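Tail protein, 43 kDa (PDB 3D37) is of unknown function but probably serves as a structural component of a phage-type tail baseplate. Local coordinates at residues A[93-98]-A[166-171]; A[209-214]-A[271-276]. All coordinates share one frame; numbering follows the deposited sequence.

From the N terminus, strand 84-93 leads into segment 93-98, and contact 1 closes when the chain returns along strand 165-168. The loop between carries helices 113-121 and 151-161 and strand 130-133, so this closure joins the start of the gp44-like region to its far end. Contact 2 opens later, in the loop after strand 202-208, and closes on residues 271-276 of helix 259-276; between lie strands 215-220, 234-239 and 249-252. The two closures stand in series, neither enclosing nor crossing the other. Their centres are 27 Å apart and their nearest atoms about 11 Å, so each ties its own part of the fold.

Contact 1 of 2, residues A[93-98]-A[166-171]; sequences DLAGFL and PWLEPD
Leu168 pushes its branched end against the turn formed by Asp93, Leu94 and Ala95, where the chain passes from strand 84-93 into helix 95-100. That turn is an Asx turn made by Asp93, and strand 165-168 packs on it inside the gp44-like second domain; the contact is buried, and Leu168 alone gives about half of the buried surface. The closest CA pair, Ala95 and Leu168, is 6.6 Å apart. Methyl CD2 of Leu168 makes the close contact, resting on Ala95 CB at 3.5 Å, whereas CD1 makes only a distant one, 4.3 Å from Leu94 CB. Lower on the same side chain, Leu168 CB lies 3.6 Å from Asp93 OD2, a plain van der Waals contact in which the carboxylate passes obliquely over the leucine stem. CG of Leu168 sits opposite its own carbonyl carbon (chi1 -77°), a rotation that turns CG toward Ala95 N, from where CD2 reaches Ala95 CB.

The polar link is made by one water. It donates to Asp93 OD2 at 2.7 Å and accepts from Leu168 N at 3.1 Å, linking amide and carboxylate that do not bond directly. OD2 also receives a weak hydrogen bond from Asp36 N.

In the second shell, Trp152 of helix 151-161 touches Ala95, and Leu174 of the adjacent strand touches Leu168; Ile72 of strand 66-81 backs Leu94. The turn also helps to position the Asp93 carboxylate. CG stands between the backbone N and the carbonyl carbon (chi1 74°), which folds OD1 back over the following residues. There OD1 caps Ala95 N at 3.0 Å, weakly, since the N-H...O angle is 129°, while Gly96 N donates to the main-chain Asp93 O.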
loop_
_atom_site.group_PDB
_atom_site.type_symbol
_atom_site.label_atom_id
_atom_site.label_comp_id
_atom_site.label_asym_id
_atom_site.label_seq_id
_atom_site.Cartn_x
_atom_site.Cartn_y
_atom_site.Cartn_z
ATOM N N ASP A 93 28.914 -11.628 -14.826
ATOM C CA ASP A 93 29.674 -12.598 -15.655
ATOM C C ASP A 93 31.162 -12.193 -15.786
ATOM O O ASP A 93 31.589 -11.204 -15.205
ATOM C CB ASP A 93 28.993 -12.844 -17.025
ATOM C CG ASP A 93 29.157 -11.688 -17.980
ATOM O OD1 ASP A 93 29.897 -10.729 -17.663
ATOM O OD2 ASP A 93 28.488 -11.686 -19.029
ATOM N N LEU A 94 31.945 -12.975 -16.538
ATOM C CA LEU A 94 33.388 -12.785 -16.566
ATOM C C LEU A 94 33.798 -11.510 -17.302
ATOM O O LEU A 94 34.942 -11.071 -17.181
ATOM C CB LEU A 94 34.094 -14.015 -17.158
ATOM C CG LEU A 94 33.847 -15.387 -16.527
ATOM C CD1 LEU A 94 34.591 -16.495 -17.348
ATOM C CD2 LEU A 94 34.262 -15.409 -15.076
ATOM N N ALA A 95 32.872 -10.912 -18.064
ATOM C CA ALA A 95 33.106 -9.594 -18.655
ATOM C C ALA A 95 33.345 -8.575 -17.598
ATOM O O ALA A 95 33.924 -7.603 -17.890
ATOM C CB ALA A 95 31.922 -9.159 -19.523
ATOM N N GLY A 96 32.840 -8.762 -16.373
ATOM C CA GLY A 96 33.155 -7.882 -15.250
ATOM C C GLY A 96 34.639 -7.564 -15.060
ATOM O O GLY A 96 34.974 -6.444 -14.791
ATOM N N PHE A 97 35.519 -8.559 -15.181
ATOM C CA PHE A 97 36.955 -8.327 -15.243
ATOM C C PHE A 97 37.393 -7.346 -16.349
ATOM O O PHE A 97 38.145 -6.407 -16.109
ATOM C CB PHE A 97 37.700 -9.642 -15.503
ATOM C CG PHE A 97 37.663 -10.607 -14.345
ATOM C CD1 PHE A 97 38.342 -10.312 -13.154
ATOM C CD2 PHE A 97 36.970 -11.827 -14.463
ATOM C CE1 PHE A 97 38.328 -11.205 -12.094
ATOM C CE2 PHE A 97 36.940 -12.729 -13.408
ATOM C CZ PHE A 97 37.635 -12.423 -12.215
ATOM N N LEU A 98 36.933 -7.581 -17.572
ATOM C CA LEU A 98 37.299 -6.721 -18.707
ATOM C C LEU A 98 36.716 -5.308 -18.582
ATOM O O LEU A 98 37.367 -4.346 -18.929
ATOM C CB LEU A 98 36.848 -7.385 -20.003
ATOM C CG LEU A 98 37.310 -8.845 -20.194
ATOM C CD1 LEU A 98 37.546 -9.190 -21.653
ATOM C CD2 LEU A 98 38.559 -9.126 -19.389
ATOM N N PRO A 166 31.429 -7.860 -28.924
ATOM C CA PRO A 166 31.788 -8.885 -27.956
ATOM C C PRO A 166 30.665 -9.265 -26.983
ATOM O O PRO A 166 29.895 -8.400 -26.580
ATOM C CB PRO A 166 32.904 -8.219 -27.155
ATOM C CG PRO A 166 32.530 -6.812 -27.126
ATOM C CD PRO A 166 31.784 -6.523 -28.429
ATOM N N TRP A 167 30.602 -10.544 -26.602
ATOM C CA TRP A 167 29.837 -10.937 -25.416
ATOM C C TRP A 167 30.394 -12.186 -24.831
ATOM O O TRP A 167 31.083 -12.919 -25.520
ATOM C CB TRP A 167 28.352 -11.140 -25.738
ATOM C CG TRP A 167 28.048 -12.244 -26.717
ATOM C CD1 TRP A 167 27.749 -13.521 -26.422
ATOM C CD2 TRP A 167 27.980 -12.142 -28.155
ATOM N NE1 TRP A 167 27.523 -14.240 -27.575
ATOM C CE2 TRP A 167 27.642 -13.403 -28.644
ATOM C CE3 TRP A 167 28.180 -11.097 -29.060
ATOM C CZ2 TRP A 167 27.454 -13.645 -29.980
ATOM C CZ3 TRP A 167 27.988 -11.315 -30.347
ATOM C CH2 TRP A 167 27.642 -12.571 -30.827
ATOM N N LEU A 168 30.033 -12.437 -23.572
ATOM C CA LEU A 168 30.202 -13.741 -22.942
ATOM C C LEU A 168 29.016 -14.657 -23.130
ATOM O O LEU A 168 27.860 -14.259 -22.976
ATOM C CB LEU A 168 30.472 -13.599 -21.419
ATOM C CG LEU A 168 31.864 -13.182 -20.984
ATOM C CD1 LEU A 168 32.896 -14.312 -21.263
ATOM C CD2 LEU A 168 32.218 -11.911 -21.716
ATOM N N GLU A 169 29.342 -15.910 -23.428
ATOM C CA GLU A 169 28.402 -16.988 -23.483
ATOM C C GLU A 169 28.222 -17.608 -22.121
ATOM O O GLU A 169 29.032 -17.413 -21.229
ATOM C CB GLU A 169 28.878 -18.064 -24.462
ATOM C CG GLU A 169 29.040 -17.528 -25.856
ATOM C CD GLU A 169 28.335 -18.357 -26.908
ATOM O OE1 GLU A 169 28.942 -19.325 -27.444
ATOM O OE2 GLU A 169 27.179 -18.002 -27.236
ATOM N N PRO A 170 27.137 -18.328 -21.950
ATOM C CA PRO A 170 26.831 -18.985 -20.698
ATOM C C PRO A 170 27.971 -19.775 -20.019
ATOM O O PRO A 170 28.117 -19.720 -18.782
ATOM C CB PRO A 170 25.640 -19.864 -21.075
ATOM C CG PRO A 170 24.925 -19.052 -22.067
ATOM C CD PRO A 170 26.022 -18.467 -22.912
ATOM N N ASP A 171 28.738 -20.527 -20.788
ATOM C CA ASP A 171 29.851 -21.282 -20.219
ATOM C C ASP A 171 31.124 -20.481 -19.995
ATOM O O ASP A 171 32.121 -21.073 -19.692
ATOM C CB ASP A 171 30.179 -22.554 -21.047
ATOM C CG ASP A 171 30.796 -22.263 -22.405
ATOM O OD1 ASP A 171 30.987 -21.084 -22.793
ATOM O OD2 ASP A 171 31.025 -23.276 -23.116
HETATM O O HOH W 1 28.955 -10.449 -21.432
#

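Contact 2 of 2, residues A[209-214]-A[271-276]; sequences TDNRFS and ADWRLE
Phe213 presents its edge to the face of the Trp273 indole, a T-shaped pair whose planes stand 72° apart. The phenyl centroid is 4.8 Å from the centroid of the six-membered ring, and the nearest atoms are Phe213 CD2 and Trp273 CZ3, at 3.6 Å. Asn211 comes over the same indole face but above the five-membered ring: Asn211 CB lies 3.9 Å from the five-membered-ring centroid of Trp273, a CH-pi contact close to the ring normal. The two residues therefore divide one face between them. Beyond CB the Asn211 amide is tilted only modestly from the indole plane. The indole is swung toward them because Trp273 CG is anti to its carbonyl carbon (chi1 -75°), and Trp273 CB packs 3.6 Å from Asn211 O.

The loop side is built on a type I beta turn from Thr209 to Arg212, in the connection between strands 202-208 and 215-220. The packing sets residues 271-276 of helix 259-276 against this loop, next to Lys249 and Val251 of strand 249-252, which also touch the indole. Thr209 OG1 is hydrogen-bonded to Gly74 O of a neighbouring subunit, another copy of the protein.

A hydrogen bond completes the grip. Asn211 ND2 donates to Glu276 OE1 at 2.8 Å with an N-H...O angle of 149°, the oxygen lying near the amide plane and being met nearly along its C-O axis, although the carboxylate is turned steeply against the amide.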
loop_
_atom_site.group_PDB
_atom_site.type_symbol
_atom_site.label_atom_id
_atom_site.label_comp_id
_atom_site.label_asym_id
_atom_site.label_seq_id
_atom_site.Cartn_x
_atom_site.Cartn_y
_atom_site.Cartn_z
ATOM N N THR A 209 11.953 8.632 -30.808
ATOM C CA THR A 209 12.510 9.324 -31.963
ATOM C C THR A 209 13.725 10.218 -31.622
ATOM O O THR A 209 14.140 11.070 -32.406
ATOM C CB THR A 209 11.404 10.147 -32.618
ATOM O OG1 THR A 209 10.932 11.131 -31.690
ATOM C CG2 THR A 209 10.200 9.246 -33.010
ATOM N N ASP A 210 14.311 10.012 -30.454
ATOM C CA ASP A 210 15.481 10.765 -30.019
ATOM C C ASP A 210 16.599 10.911 -31.062
ATOM O O ASP A 210 17.191 11.980 -31.248
ATOM C CB ASP A 210 16.119 10.015 -28.853
ATOM C CG ASP A 210 16.010 10.744 -27.566
ATOM O OD1 ASP A 210 15.549 10.084 -26.586
ATOM O OD2 ASP A 210 16.425 11.957 -27.535
ATOM N N ASN A 211 16.958 9.780 -31.649
ATOM C CA ASN A 211 18.113 9.674 -32.495
ATOM C C ASN A 211 17.694 9.387 -33.925
ATOM O O ASN A 211 18.379 8.700 -34.661
ATOM C CB ASN A 211 19.068 8.627 -31.919
ATOM C CG ASN A 211 19.916 9.189 -30.787
ATOM O OD1 ASN A 211 20.373 10.346 -30.848
ATOM N ND2 ASN A 211 20.154 8.387 -29.771
ATOM N N ARG A 212 16.545 9.940 -34.294
ATOM C CA ARG A 212 16.066 9.894 -35.649
ATOM C C ARG A 212 16.308 11.269 -36.262
ATOM O O ARG A 212 15.612 12.258 -35.968
ATOM C CB ARG A 212 14.589 9.533 -35.689
ATOM C CG ARG A 212 14.024 9.584 -37.120
ATOM C CD ARG A 212 12.775 8.680 -37.296
ATOM N NE ARG A 212 11.524 9.384 -37.015
ATOM C CZ ARG A 212 10.878 10.177 -37.884
ATOM N NH1 ARG A 212 9.727 10.770 -37.541
ATOM N NH2 ARG A 212 11.379 10.379 -39.112
ATOM N N PHE A 213 17.321 11.326 -37.113
ATOM C CA PHE A 213 17.787 12.568 -37.654
ATOM C C PHE A 213 17.345 12.701 -39.109
ATOM O O PHE A 213 17.071 11.691 -39.782
ATOM C CB PHE A 213 19.297 12.616 -37.500
ATOM C CG PHE A 213 19.746 12.454 -36.078
ATOM C CD1 PHE A 213 19.464 13.431 -35.142
ATOM C CD2 PHE A 213 20.435 11.340 -35.675
ATOM C CE1 PHE A 213 19.864 13.291 -33.835
ATOM C CE2 PHE A 213 20.852 11.200 -34.360
ATOM C CZ PHE A 213 20.568 12.177 -33.445
ATOM N N SER A 214 17.235 13.953 -39.560
ATOM C CA SER A 214 16.775 14.263 -40.908
ATOM C C SER A 214 17.901 14.082 -41.948
ATOM O O SER A 214 17.725 13.378 -42.950
ATOM C CB SER A 214 16.205 15.692 -40.957
ATOM O OG SER A 214 17.245 16.666 -40.889
ATOM N N ALA A 271 22.381 2.139 -37.839
ATOM C CA ALA A 271 21.648 0.921 -37.449
ATOM C C ALA A 271 21.504 0.870 -35.939
ATOM O O ALA A 271 20.464 0.459 -35.400
ATOM C CB ALA A 271 22.338 -0.325 -37.991
ATOM N N ASP A 272 22.530 1.333 -35.244
ATOM C CA ASP A 272 22.465 1.418 -33.801
ATOM C C ASP A 272 21.364 2.376 -33.370
ATOM O O ASP A 272 20.597 2.082 -32.466
ATOM C CB ASP A 272 23.806 1.865 -33.224
ATOM C CG ASP A 272 24.877 0.762 -33.274
ATOM O OD1 ASP A 272 24.539 -0.430 -33.545
ATOM O OD2 ASP A 272 26.063 1.107 -33.053
ATOM N N TRP A 273 21.280 3.530 -34.023
ATOM C CA TRP A 273 20.234 4.487 -33.713
ATOM C C TRP A 273 18.841 3.909 -34.012
ATOM O O TRP A 273 17.872 4.104 -33.256
ATOM C CB TRP A 273 20.451 5.774 -34.486
ATOM C CG TRP A 273 21.548 6.605 -33.949
ATOM C CD1 TRP A 273 22.013 6.604 -32.668
ATOM C CD2 TRP A 273 22.303 7.601 -34.656
ATOM N NE1 TRP A 273 23.029 7.526 -32.531
ATOM C CE2 TRP A 273 23.230 8.151 -33.734
ATOM C CE3 TRP A 273 22.301 8.068 -35.976
ATOM C CZ2 TRP A 273 24.142 9.153 -34.084
ATOM C CZ3 TRP A 273 23.209 9.071 -36.333
ATOM C CH2 TRP A 273 24.125 9.600 -35.383
ATOM N N ARG A 274 18.754 3.183 -35.127
ATOM C CA ARG A 274 17.472 2.630 -35.546
ATOM C C ARG A 274 16.984 1.599 -34.514
ATOM O O ARG A 274 15.839 1.508 -34.233
ATOM C CB ARG A 274 17.639 2.012 -36.939
ATOM C CG ARG A 274 16.476 1.153 -37.406
ATOM C CD ARG A 274 16.706 0.660 -38.866
ATOM N NE ARG A 274 15.451 0.123 -39.380
ATOM C CZ ARG A 274 15.210 -0.175 -40.661
ATOM N NH1 ARG A 274 16.130 -0.010 -41.602
ATOM N NH2 ARG A 274 14.014 -0.651 -40.996
ATOM N N LEU A 275 17.884 0.794 -33.989
ATOM C CA LEU A 275 17.551 -0.164 -32.938
ATOM C C LEU A 275 17.062 0.499 -31.667
ATOM O O LEU A 275 16.117 0.001 -31.007
ATOM C CB LEU A 275 18.746 -1.050 -32.624
ATOM C CG LEU A 275 18.998 -2.109 -33.673
ATOM C CD1 LEU A 275 20.501 -2.628 -33.615
ATOM C CD2 LEU A 275 17.952 -3.234 -33.548
ATOM N N GLU A 276 17.708 1.613 -31.302
ATOM C CA GLU A 276 17.304 2.366 -30.106
ATOM C C GLU A 276 15.893 2.899 -30.172
ATOM O O GLU A 276 15.294 3.162 -29.146
ATOM C CB GLU A 276 18.231 3.568 -29.880
ATOM C CG GLU A 276 19.541 3.254 -29.233
ATOM C CD GLU A 276 20.511 4.430 -29.385
ATOM O OE1 GLU A 276 20.021 5.583 -29.477
ATOM O OE2 GLU A 276 21.743 4.204 -29.431
#